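Local coordinates for hypothetical protein TM1012 (Thermotoga maritima, PDB 2FCL) that is of unconfirmed function but probably acts as a nucleotidyltransferase related to aminoglycoside-2''-adenylyltransferases, at residues S43-L46 with P50-V53. Sequence-based numbering, arbitrary orientation.
Sequences SFAL and PVEV
A45, in the last turn of helix 40-46, packs against V51 and V53 of the extended loop 50-53. Three residues after the helix, the chain runs back as this loop beside the helix it has just left. The CA atoms of A45 and P50 mark the nearest backbone approach, 5.8 Å apart. Helix 40-46 and the loop together connect strands 36-39 and 57-60, antiparallel neighbours at one edge of the mixed sheet. This connection is consistent with the nucleotidyltransferase fold expected from the family.

The contact is small and apolar, burying 162 Å² in all. V51 points toward the helix. Its chi1 of -64° sets CG2 between the backbone N and the carbonyl carbon, and this is the methyl that meets the helix. V51 CG2 lies 3.8 Å from F44 CB and 4.1 Å from A45 N. It sits at the edge of the F44 ring, near the ring plane, rather than over a face. F44 also packs on L142 and E145 of helix 142-149 and on L161, which ties the helix end to the C-terminal part of the chain.

V53 packs on the same helix, also touching S41 and L42. An ethanediol molecule, probably from the crystallisation liquor, lies close to its side chain. With chi1 at 174°, CG2 of V53 is anti to the carbonyl carbon. This methyl meets that of A45, with A45 CB and V53 CG2 3.7 Å apart.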
loop_
_atom_site.group_PDB
_atom_site.type_symbol
_atom_site.label_atom_id
_atom_site.label_comp_id
_atom_site.label_asym_id
_atom_site.label_seq_id
_atom_site.Cartn_x
_atom_site.Cartn_y
_atom_site.Cartn_z
ATOM N N SER A 43 0.979 6.707 1.392
ATOM C CA SER A 43 -0.219 6.843 2.211
ATOM C C SER A 43 0.028 7.787 3.377
ATOM O O SER A 43 -0.796 8.652 3.677
ATOM C CB SER A 43 -0.642 5.504 2.769
ATOM O OG SER A 43 -1.724 5.640 3.679
ATOM N N PHE A 44 1.162 7.623 4.042
ATOM C CA PHE A 44 1.478 8.465 5.182
ATOM C C PHE A 44 1.546 9.919 4.721
ATOM O O PHE A 44 0.971 10.805 5.343
ATOM C CB PHE A 44 2.818 8.056 5.810
ATOM C CG PHE A 44 2.909 6.618 6.251
ATOM C CD1 PHE A 44 1.803 5.841 6.492
ATOM C CD2 PHE A 44 4.156 6.043 6.402
ATOM C CE1 PHE A 44 1.928 4.547 6.905
ATOM C CE2 PHE A 44 4.284 4.736 6.791
ATOM C CZ PHE A 44 3.170 3.985 7.044
ATOM N N ALA A 45 2.248 10.167 3.618
ATOM C CA ALA A 45 2.374 11.521 3.097
ATOM C C ALA A 45 1.035 12.114 2.687
ATOM O O ALA A 45 0.738 13.272 2.975
ATOM C CB ALA A 45 3.368 11.562 1.945
ATOM N N LEU A 46 0.200 11.317 2.029
ATOM C CA LEU A 46 -1.134 11.769 1.659
ATOM C C LEU A 46 -1.945 12.187 2.867
ATOM O O LEU A 46 -2.799 13.063 2.763
ATOM C CB LEU A 46 -1.882 10.664 0.917
ATOM C CG LEU A 46 -1.455 10.451 -0.537
ATOM C CD1 LEU A 46 -2.017 9.152 -1.068
ATOM C CD2 LEU A 46 -1.868 11.622 -1.400
ATOM N N PRO A 50 5.031 13.962 7.303
ATOM C CA PRO A 50 6.120 14.400 6.409
ATOM C C PRO A 50 7.256 13.387 6.270
ATOM O O PRO A 50 8.373 13.613 6.747
ATOM C CB PRO A 50 6.593 15.692 7.073
ATOM C CG PRO A 50 6.399 15.430 8.482
ATOM C CD PRO A 50 5.101 14.646 8.602
ATOM N N VAL A 51 6.966 12.265 5.629
ATOM C CA VAL A 51 7.953 11.242 5.334
ATOM C C VAL A 51 8.344 11.359 3.865
ATOM O O VAL A 51 7.569 11.870 3.041
ATOM C CB VAL A 51 7.405 9.797 5.615
ATOM C CG1 VAL A 51 7.103 9.615 7.097
ATOM C CG2 VAL A 51 6.173 9.479 4.763
ATOM N N GLU A 52 9.516 10.837 3.531
ATOM C CA GLU A 52 9.968 10.798 2.145
ATOM C C GLU A 52 9.227 9.680 1.429
ATOM O O GLU A 52 9.039 8.611 1.988
ATOM C CB GLU A 52 11.474 10.543 2.060
ATOM N N VAL A 53 8.800 9.930 0.203
ATOM C CA VAL A 53 8.076 8.899 -0.520
ATOM C C VAL A 53 9.049 8.206 -1.403
ATOM O O VAL A 53 9.662 8.825 -2.260
ATOM C CB VAL A 53 6.873 9.449 -1.287
ATOM C CG1 VAL A 53 6.227 8.371 -2.146
ATOM C CG2 VAL A 53 5.866 9.969 -0.285
#